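PDB 2GH9: maltose/maltodextrin-binding protein from Thermus thermophilus, which binds maltotriose and, as a periplasmic binding protein of the maltose/maltodextrin family, probably hands such sugars on for uptake. Local coordinates for residues A[137-142]-A[206-211]; A[198-203]-A[353-358]; A[249-254]-A[326-331]. One frame throughout, in Å; residues are numbered along the deposited sequence.

Interaction 1. Residues A[137-142]-A[206-211]; sequences LAQKLT and YNLVPE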
loop_
_atom_site.group_PDB
_atom_site.type_symbol
_atom_site.label_atom_id
_atom_site.label_comp_id
_atom_site.label_asym_id
_atom_site.label_seq_id
_atom_site.Cartn_x
_atom_site.Cartn_y
_atom_site.Cartn_z
ATOM N N LEU A 137 12.042 -24.262 -1.702
ATOM C CA LEU A 137 12.957 -23.392 -0.970
ATOM C C LEU A 137 12.397 -22.924 0.379
ATOM O O LEU A 137 13.088 -23.008 1.396
ATOM C CB LEU A 137 13.300 -22.179 -1.825
ATOM C CG LEU A 137 14.316 -21.154 -1.337
ATOM C CD1 LEU A 137 15.672 -21.816 -1.089
ATOM C CD2 LEU A 137 14.438 -20.004 -2.358
ATOM N N ALA A 138 11.160 -22.421 0.383
ATOM C CA ALA A 138 10.558 -21.865 1.587
ATOM C C ALA A 138 10.428 -22.929 2.678
ATOM O O ALA A 138 10.667 -22.659 3.848
ATOM C CB ALA A 138 9.177 -21.242 1.274
ATOM N N GLN A 139 10.024 -24.135 2.282
ATOM C CA GLN A 139 9.884 -25.244 3.230
ATOM C C GLN A 139 11.252 -25.676 3.768
ATOM O O GLN A 139 11.386 -25.950 4.971
ATOM C CB GLN A 139 9.150 -26.430 2.589
ATOM C CG GLN A 139 7.615 -26.223 2.498
ATOM C CD GLN A 139 6.926 -27.254 1.631
ATOM O OE1 GLN A 139 7.550 -27.875 0.774
ATOM N NE2 GLN A 139 5.633 -27.417 1.824
ATOM N N LYS A 140 12.241 -25.721 2.874
ATOM C CA LYS A 140 13.621 -26.069 3.221
ATOM C C LYS A 140 14.221 -25.132 4.262
ATOM O O LYS A 140 14.898 -25.578 5.199
ATOM C CB LYS A 140 14.513 -26.045 1.975
ATOM C CG LYS A 140 15.984 -26.386 2.268
ATOM C CD LYS A 140 16.866 -26.259 1.047
ATOM C CE LYS A 140 18.358 -26.292 1.427
ATOM N NZ LYS A 140 18.839 -25.050 2.191
ATOM N N LEU A 141 14.000 -23.834 4.071
ATOM C CA LEU A 141 14.634 -22.822 4.900
ATOM C C LEU A 141 13.880 -22.607 6.191
ATOM O O LEU A 141 14.358 -21.875 7.055
ATOM C CB LEU A 141 14.781 -21.500 4.132
ATOM C CG LEU A 141 15.648 -21.570 2.879
ATOM C CD1 LEU A 141 15.487 -20.319 2.028
ATOM C CD2 LEU A 141 17.118 -21.806 3.243
ATOM N N THR A 142 12.714 -23.239 6.330
ATOM C CA THR A 142 11.944 -23.200 7.566
ATOM C C THR A 142 12.387 -24.349 8.475
ATOM O O THR A 142 12.399 -25.506 8.057
ATOM C CB THR A 142 10.426 -23.308 7.281
ATOM O OG1 THR A 142 10.061 -22.357 6.269
ATOM C CG2 THR A 142 9.617 -23.063 8.552
ATOM N N TYR A 206 0.934 -26.352 3.101
ATOM C CA TYR A 206 2.324 -26.060 2.811
ATOM C C TYR A 206 3.108 -25.725 4.069
ATOM O O TYR A 206 4.330 -25.757 4.046
ATOM C CB TYR A 206 2.455 -24.926 1.765
ATOM C CG TYR A 206 1.611 -25.116 0.511
ATOM C CD1 TYR A 206 1.821 -26.204 -0.348
ATOM C CD2 TYR A 206 0.621 -24.204 0.175
ATOM C CE1 TYR A 206 1.063 -26.366 -1.513
ATOM C CE2 TYR A 206 -0.154 -24.366 -0.969
ATOM C CZ TYR A 206 0.072 -25.444 -1.807
ATOM O OH TYR A 206 -0.723 -25.587 -2.909
ATOM N N ASN A 207 2.403 -25.414 5.163
ATOM C CA ASN A 207 3.016 -25.178 6.481
ATOM C C ASN A 207 4.086 -24.073 6.445
ATOM O O ASN A 207 5.218 -24.259 6.928
ATOM C CB ASN A 207 3.577 -26.488 7.070
ATOM C CG ASN A 207 3.952 -26.353 8.548
ATOM O OD1 ASN A 207 3.206 -25.768 9.349
ATOM N ND2 ASN A 207 5.115 -26.878 8.907
ATOM N N LEU A 208 3.720 -22.925 5.859
ATOM C CA LEU A 208 4.660 -21.817 5.697
ATOM C C LEU A 208 4.397 -20.681 6.690
ATOM O O LEU A 208 5.346 -20.108 7.259
ATOM C CB LEU A 208 4.641 -21.293 4.246
ATOM C CG LEU A 208 5.245 -22.207 3.172
ATOM C CD1 LEU A 208 5.264 -21.530 1.804
ATOM C CD2 LEU A 208 6.651 -22.620 3.556
ATOM N N VAL A 209 3.116 -20.383 6.913
ATOM C CA VAL A 209 2.707 -19.244 7.717
ATOM C C VAL A 209 1.829 -19.705 8.878
ATOM O O VAL A 209 0.640 -19.896 8.711
ATOM C CB VAL A 209 1.960 -18.189 6.857
ATOM C CG1 VAL A 209 1.773 -16.909 7.662
ATOM C CG2 VAL A 209 2.751 -17.911 5.535
ATOM N N PRO A 210 2.429 -19.901 10.061
ATOM C CA PRO A 210 1.635 -20.357 11.210
ATOM C C PRO A 210 0.703 -19.303 11.812
ATOM O O PRO A 210 0.668 -18.145 11.380
ATOM C CB PRO A 210 2.699 -20.779 12.234
ATOM C CG PRO A 210 3.936 -20.007 11.857
ATOM C CD PRO A 210 3.866 -19.773 10.375
ATOM N N GLU A 211 -0.051 -19.736 12.818
ATOM C CA GLU A 211 -0.896 -18.859 13.605
ATOM C C GLU A 211 -0.087 -17.689 14.202
ATOM O O GLU A 211 1.121 -17.789 14.469
ATOM C CB GLU A 211 -1.595 -19.687 14.698
ATOM C CG GLU A 211 -2.242 -18.878 15.805
ATOM C CD GLU A 211 -3.428 -18.057 15.348
ATOM O OE1 GLU A 211 -4.247 -18.581 14.562
ATOM O OE2 GLU A 211 -3.564 -16.897 15.821
HETATM O O HOH W 1 8.149 -20.051 6.543
#
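Gln139 and Leu208 mark the closest backbone approach, their CA atoms 6.7 Å apart, where the last turn of helix 131-141 faces the irregular chain following helix 189-204. There Asn207 takes a positive phi of 56°, the first departure from helical geometry, and the chain turns so that Leu208 meets the other helix. Leu208 reaches it with its methyl CD2, 3.7 Å from Ala138 CB, while CD1 of the same fork lies 4.0 Å from Ala138 CB. The Gln139 side chain runs at about a right angle to that of Leu208, and its CG lies 3.9 Å from Leu208 CD2. This is helix-to-loop packing in an alpha/beta lobe of the periplasmic binding protein fold: Ala138 also rests on Phe149 and Met229 of the four-stranded sheet. Beyond CG the Gln139 chain is extended, and NE2 donates to Tyr206 O at 3.1 Å. With an N-H...O angle of 176° and the acceptor practically in the amide plane, this bond is nearly straight and should fix the amide's rotation. A water spans the other flank, donating to Thr142 OG1 at 3.0 Å and to Leu208 O at 2.9 Å. Thr142 OG1 is also hydrogen-bonded to Gly148 N.

Interaction 2. Residues A[198-203]-A[353-358]; sequences FIKDLR and SLAIQR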
loop_
_atom_site.group_PDB
_atom_site.type_symbol
_atom_site.label_atom_id
_atom_site.label_comp_id
_atom_site.label_asym_id
_atom_site.label_seq_id
_atom_site.Cartn_x
_atom_site.Cartn_y
_atom_site.Cartn_z
ATOM N N PHE A 198 -6.217 -21.361 -1.286
ATOM C CA PHE A 198 -4.763 -21.204 -1.406
ATOM C C PHE A 198 -4.152 -20.539 -0.160
ATOM O O PHE A 198 -3.093 -20.981 0.345
ATOM C CB PHE A 198 -4.388 -20.403 -2.659
ATOM C CG PHE A 198 -2.950 -19.998 -2.681
ATOM C CD1 PHE A 198 -1.972 -20.950 -2.846
ATOM C CD2 PHE A 198 -2.573 -18.680 -2.487
ATOM C CE1 PHE A 198 -0.639 -20.609 -2.818
ATOM C CE2 PHE A 198 -1.235 -18.330 -2.453
ATOM C CZ PHE A 198 -0.268 -19.292 -2.632
ATOM N N ILE A 199 -4.809 -19.478 0.330
ATOM C CA ILE A 199 -4.345 -18.815 1.546
ATOM C C ILE A 199 -4.400 -19.789 2.732
ATOM O O ILE A 199 -3.427 -19.902 3.467
ATOM C CB ILE A 199 -5.073 -17.482 1.845
ATOM C CG1 ILE A 199 -4.807 -16.464 0.729
ATOM C CG2 ILE A 199 -4.613 -16.923 3.210
ATOM C CD1 ILE A 199 -5.860 -15.359 0.587
ATOM N N LYS A 200 -5.497 -20.520 2.890
ATOM C CA LYS A 200 -5.524 -21.612 3.895
ATOM C C LYS A 200 -4.362 -22.588 3.748
ATOM O O LYS A 200 -3.694 -22.929 4.732
ATOM C CB LYS A 200 -6.834 -22.388 3.846
ATOM C CG LYS A 200 -7.953 -21.694 4.525
ATOM C CD LYS A 200 -9.289 -22.463 4.384
ATOM C CE LYS A 200 -9.356 -23.722 5.257
ATOM N NZ LYS A 200 -10.689 -24.394 5.044
ATOM N N ASP A 201 -4.108 -23.003 2.508
ATOM C CA ASP A 201 -3.070 -23.982 2.211
ATOM C C ASP A 201 -1.703 -23.492 2.614
ATOM O O ASP A 201 -0.842 -24.297 2.933
ATOM C CB ASP A 201 -3.050 -24.361 0.716
ATOM C CG ASP A 201 -4.279 -25.146 0.274
ATOM O OD1 ASP A 201 -5.074 -25.602 1.126
ATOM O OD2 ASP A 201 -4.455 -25.308 -0.957
ATOM N N LEU A 202 -1.484 -22.173 2.561
ATOM C CA LEU A 202 -0.216 -21.576 2.991
ATOM C C LEU A 202 0.065 -21.923 4.464
ATOM O O LEU A 202 1.206 -21.953 4.895
ATOM C CB LEU A 202 -0.220 -20.034 2.775
ATOM C CG LEU A 202 -0.051 -19.512 1.328
ATOM C CD1 LEU A 202 -0.150 -17.984 1.234
ATOM C CD2 LEU A 202 1.276 -19.957 0.737
ATOM N N ARG A 203 -0.990 -22.169 5.226
ATOM C CA ARG A 203 -0.827 -22.588 6.619
ATOM C C ARG A 203 -0.968 -24.101 6.762
ATOM O O ARG A 203 -0.071 -24.741 7.248
ATOM C CB ARG A 203 -1.837 -21.886 7.512
ATOM C CG ARG A 203 -1.731 -22.238 8.999
ATOM C CD ARG A 203 -2.602 -21.294 9.809
ATOM N NE ARG A 203 -1.987 -19.965 9.889
ATOM C CZ ARG A 203 -2.612 -18.847 10.251
ATOM N NH1 ARG A 203 -3.893 -18.859 10.573
ATOM N NH2 ARG A 203 -1.944 -17.701 10.283
ATOM N N SER A 353 -9.336 -13.987 7.663
ATOM C CA SER A 353 -9.060 -14.420 9.025
ATOM C C SER A 353 -9.918 -15.642 9.431
ATOM O O SER A 353 -9.417 -16.547 10.083
ATOM C CB SER A 353 -9.259 -13.253 10.008
ATOM O OG SER A 353 -8.190 -12.329 9.875
ATOM N N LEU A 354 -11.189 -15.655 9.040
ATOM C CA LEU A 354 -12.070 -16.820 9.278
ATOM C C LEU A 354 -11.590 -18.067 8.532
ATOM O O LEU A 354 -11.610 -19.183 9.070
ATOM C CB LEU A 354 -13.503 -16.522 8.819
ATOM C CG LEU A 354 -14.576 -16.141 9.835
ATOM C CD1 LEU A 354 -14.159 -14.958 10.663
ATOM C CD2 LEU A 354 -15.881 -15.865 9.092
ATOM N N ALA A 355 -11.188 -17.875 7.278
ATOM C CA ALA A 355 -10.697 -18.977 6.458
ATOM C C ALA A 355 -9.485 -19.648 7.107
ATOM O O ALA A 355 -9.448 -20.878 7.234
ATOM C CB ALA A 355 -10.372 -18.492 5.037
ATOM N N ILE A 356 -8.528 -18.845 7.565
ATOM C CA ILE A 356 -7.246 -19.352 8.076
ATOM C C ILE A 356 -7.264 -19.735 9.557
ATOM O O ILE A 356 -6.293 -20.263 10.070
ATOM C CB ILE A 356 -6.065 -18.351 7.798
ATOM C CG1 ILE A 356 -6.175 -17.068 8.646
ATOM C CG2 ILE A 356 -6.023 -18.019 6.317
ATOM C CD1 ILE A 356 -5.038 -16.048 8.448
ATOM N N GLN A 357 -8.370 -19.472 10.235
ATOM C CA GLN A 357 -8.484 -19.770 11.658
ATOM C C GLN A 357 -8.540 -21.285 11.898
ATOM O O GLN A 357 -7.903 -21.781 12.830
ATOM C CB GLN A 357 -9.708 -19.055 12.232
ATOM C CG GLN A 357 -10.352 -19.667 13.465
ATOM C CD GLN A 357 -11.638 -18.945 13.815
ATOM O OE1 GLN A 357 -12.751 -19.448 13.565
ATOM N NE2 GLN A 357 -11.498 -17.735 14.358
ATOM N N ARG A 358 -9.280 -22.002 11.049
ATOM C CA ARG A 358 -9.384 -23.460 11.160
ATOM C C ARG A 358 -9.340 -24.158 9.784
ATOM O O ARG A 358 -9.817 -23.603 8.789
ATOM C CB ARG A 358 -10.667 -23.837 11.909
ATOM C CG ARG A 358 -11.960 -23.542 11.150
ATOM C CD ARG A 358 -13.188 -23.609 12.069
ATOM N NE ARG A 358 -13.500 -24.993 12.446
ATOM C CZ ARG A 358 -14.343 -25.802 11.798
ATOM N NH1 ARG A 358 -15.003 -25.388 10.713
ATOM N NH2 ARG A 358 -14.537 -27.047 12.243
#
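Ile199, Lys200 and Arg203 meet the C-terminal turn of helix 341-357 in a helix-helix packing of the periplasmic binding protein fold, the short axes 8.9 Å apart and crossing at -40°. Apolar contact is centred on Ile199 CG2 and Ile356 CG2, which touch at 3.6 Å, with Phe162 and Phe163 of helix 156-166 adjoining Ile199. One direct hydrogen bond joins the segments: Arg203 NH1 donates to Ile356 O at 2.8 Å. It is bent, at 136°, and the donor stands well above the carbonyl plane. Arg203 NH1 also lies 3.5 Å from Ile356 CG1, the two side chains crossing at about a right angle, and Arg203 NE is hydrogen-bonded to Val209 O. Replacing Arg203 with a methionine would probably leave both Ile356 O and Val209 O without these donors and let the turn after helix 189-204 shift against its neighbour. The positive charge of Arg203 beside Ile356 O, near the C-terminal end of helix 341-357, would probably be favourable to the helix dipole. Lys200 works mostly through its carbons: CG sits 3.2 Å from Ala355 O. A bend at chi3 (74°) turns CE to 3.6 Å from Arg358 O, while NZ itself is hydrogen-bonded to Ser361 OG and Pro359 O.

Interaction 3. Residues A[249-254]-A[326-331]; sequences IAPFPV and SKVFPL. Unlike the reference sequence in segment 249-254: Val254 (reference Ala).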
loop_
_atom_site.group_PDB
_atom_site.type_symbol
_atom_site.label_atom_id
_atom_site.label_comp_id
_atom_site.label_asym_id
_atom_site.label_seq_id
_atom_site.Cartn_x
_atom_site.Cartn_y
_atom_site.Cartn_z
ATOM N N ILE A 249 14.191 -7.654 -4.996
ATOM C CA ILE A 249 12.773 -7.467 -5.266
ATOM C C ILE A 249 12.413 -8.288 -6.497
ATOM O O ILE A 249 13.059 -8.165 -7.560
ATOM C CB ILE A 249 12.475 -5.974 -5.536
ATOM C CG1 ILE A 249 12.775 -5.159 -4.271
ATOM C CG2 ILE A 249 11.001 -5.766 -6.014
ATOM C CD1 ILE A 249 13.066 -3.698 -4.508
ATOM N N ALA A 250 11.365 -9.107 -6.354
ATOM C CA ALA A 250 10.874 -9.957 -7.431
ATOM C C ALA A 250 9.342 -10.049 -7.351
ATOM O O ALA A 250 8.757 -9.812 -6.288
ATOM C CB ALA A 250 11.499 -11.342 -7.328
ATOM N N PRO A 251 8.684 -10.383 -8.483
ATOM C CA PRO A 251 7.262 -10.697 -8.418
ATOM C C PRO A 251 7.048 -11.933 -7.553
ATOM O O PRO A 251 7.919 -12.774 -7.458
ATOM C CB PRO A 251 6.848 -10.960 -9.876
ATOM C CG PRO A 251 8.102 -10.940 -10.702
ATOM C CD PRO A 251 9.252 -10.501 -9.840
ATOM N N PHE A 252 5.892 -12.016 -6.912
ATOM C CA PHE A 252 5.545 -13.203 -6.179
ATOM C C PHE A 252 5.140 -14.256 -7.201
ATOM O O PHE A 252 4.555 -13.914 -8.196
ATOM C CB PHE A 252 4.424 -12.940 -5.188
ATOM C CG PHE A 252 4.295 -14.020 -4.153
ATOM C CD1 PHE A 252 5.121 -14.019 -3.024
ATOM C CD2 PHE A 252 3.443 -15.070 -4.347
ATOM C CE1 PHE A 252 5.038 -15.026 -2.093
ATOM C CE2 PHE A 252 3.350 -16.083 -3.408
ATOM C CZ PHE A 252 4.151 -16.066 -2.292
ATOM N N PRO A 253 5.513 -15.528 -6.987
ATOM C CA PRO A 253 5.030 -16.580 -7.882
ATOM C C PRO A 253 3.510 -16.714 -7.952
ATOM O O PRO A 253 2.795 -16.425 -6.989
ATOM C CB PRO A 253 5.660 -17.867 -7.329
ATOM C CG PRO A 253 6.264 -17.537 -6.036
ATOM C CD PRO A 253 6.474 -16.047 -5.996
ATOM N N VAL A 254 3.033 -17.143 -9.114
ATOM C CA VAL A 254 1.623 -17.324 -9.332
ATOM C C VAL A 254 1.211 -18.564 -8.545
ATOM O O VAL A 254 1.881 -19.604 -8.632
ATOM C CB VAL A 254 1.301 -17.458 -10.838
ATOM C CG1 VAL A 254 -0.225 -17.508 -11.092
ATOM C CG2 VAL A 254 1.905 -16.300 -11.577
ATOM N N SER A 326 9.811 -1.629 -11.020
ATOM C CA SER A 326 9.396 -1.408 -12.414
ATOM C C SER A 326 8.994 -2.703 -13.126
ATOM O O SER A 326 8.281 -2.685 -14.128
ATOM C CB SER A 326 10.502 -0.688 -13.225
ATOM O OG SER A 326 11.409 -1.603 -13.856
ATOM N N LYS A 327 9.448 -3.835 -12.609
ATOM C CA LYS A 327 9.101 -5.113 -13.172
ATOM C C LYS A 327 7.869 -5.699 -12.476
ATOM O O LYS A 327 7.291 -6.665 -12.957
ATOM C CB LYS A 327 10.310 -6.052 -13.089
ATOM C CG LYS A 327 11.483 -5.637 -14.046
ATOM C CD LYS A 327 11.112 -5.926 -15.518
ATOM C CE LYS A 327 11.908 -5.066 -16.566
ATOM N NZ LYS A 327 11.391 -3.668 -16.744
ATOM N N VAL A 328 7.479 -5.104 -11.349
ATOM C CA VAL A 328 6.327 -5.555 -10.576
ATOM C C VAL A 328 5.099 -4.703 -10.884
ATOM O O VAL A 328 4.007 -5.243 -11.067
ATOM C CB VAL A 328 6.631 -5.563 -9.041
ATOM C CG1 VAL A 328 5.362 -5.867 -8.239
ATOM C CG2 VAL A 328 7.735 -6.541 -8.707
ATOM N N PHE A 329 5.257 -3.379 -10.971
ATOM C CA PHE A 329 4.084 -2.512 -11.165
ATOM C C PHE A 329 3.209 -2.845 -12.363
ATOM O O PHE A 329 1.994 -2.773 -12.264
ATOM C CB PHE A 329 4.459 -1.018 -11.226
ATOM C CG PHE A 329 4.945 -0.435 -9.906
ATOM C CD1 PHE A 329 4.809 -1.117 -8.694
ATOM C CD2 PHE A 329 5.522 0.825 -9.893
ATOM C CE1 PHE A 329 5.259 -0.553 -7.513
ATOM C CE2 PHE A 329 5.984 1.388 -8.723
ATOM C CZ PHE A 329 5.835 0.706 -7.521
ATOM N N PRO A 330 3.810 -3.194 -13.507
ATOM C CA PRO A 330 2.965 -3.545 -14.660
ATOM C C PRO A 330 2.094 -4.785 -14.495
ATOM O O PRO A 330 1.156 -4.968 -15.272
ATOM C CB PRO A 330 3.981 -3.771 -15.781
ATOM C CG PRO A 330 5.172 -2.991 -15.363
ATOM C CD PRO A 330 5.236 -3.222 -13.866
ATOM N N LEU A 331 2.397 -5.621 -13.506
ATOM C CA LEU A 331 1.561 -6.791 -13.211
ATOM C C LEU A 331 0.275 -6.447 -12.440
ATOM O O LEU A 331 -0.682 -7.225 -12.428
ATOM C CB LEU A 331 2.365 -7.799 -12.414
ATOM C CG LEU A 331 3.717 -8.215 -12.971
ATOM C CD1 LEU A 331 4.381 -9.158 -11.989
ATOM C CD2 LEU A 331 3.614 -8.815 -14.392
#
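Pro251 and Val328 are the closest backbone pair, CA to CA 5.7 Å, where the chain leaving strand 247-250 passes the loop that follows helix 320-326. One methyl, Val328 CG2, makes three of the four residue contacts, and its nearest atoms are backbone. With CG1 anti to the backbone N (chi1 173°), CG2 is the branch turned to the other segment. Its nearest neighbour there is Pro251 N at 4.0 Å, followed by Ala250 C at 4.1 Å, so the methyl packs on the face of the peptide link between these two residues. Ile249 CG2 approaches the same methyl, Val328 CG2, more loosely at 4.3 Å, and Ile249 itself continues onto Val321 and Phe325 of helix 320-326. In the two-lobed periplasmic binding protein fold, Val328 also touches Ser114 and Pro264, both in connections between the two mixed sheets, and its own loop leads to strand 333-334 of the larger sheet. The contact therefore lies beside the crossings between lobes, consistent with the hinge region of maltose-binding proteins, with the Val328 side chain about 13 Å from a bound glucose. A second apolar touch follows one 3-10 turn later, where Leu331 CD1 meets Pro251 CB at 3.7 Å. The turn is closed by Leu331 N donating to Val328 O at 2.9 Å, which sets Val328 and Leu331 together against the Pro251 region. The segments meet by van der Waals packing, side chain on side chain and methyl on a peptide face. Just beyond Pro251, the ring of Phe252 leads away into an aromatic group with Phe134, Phe149 and Phe162.

Overall arrangement
From the N terminus, interaction 1 opens first, at 137-142 on helix 131-141, and closes at 206-211. Before it closes, helix 189-204 has opened interaction 2 at 198-203, so the two cross. They touch directly: Leu208 N probably bonds to Leu202 O, and their centres are 14 Å apart. Interaction 2 closes only at 353-358 on helix 341-357, bringing a late helix against helix 189-204. Inside that long loop nests interaction 3, from strand 247-250 to the chain before strand 333-334. It follows interaction 1 in series, touches neither of the others, and joins the edge of the four-stranded sheet to chain leading into the larger one.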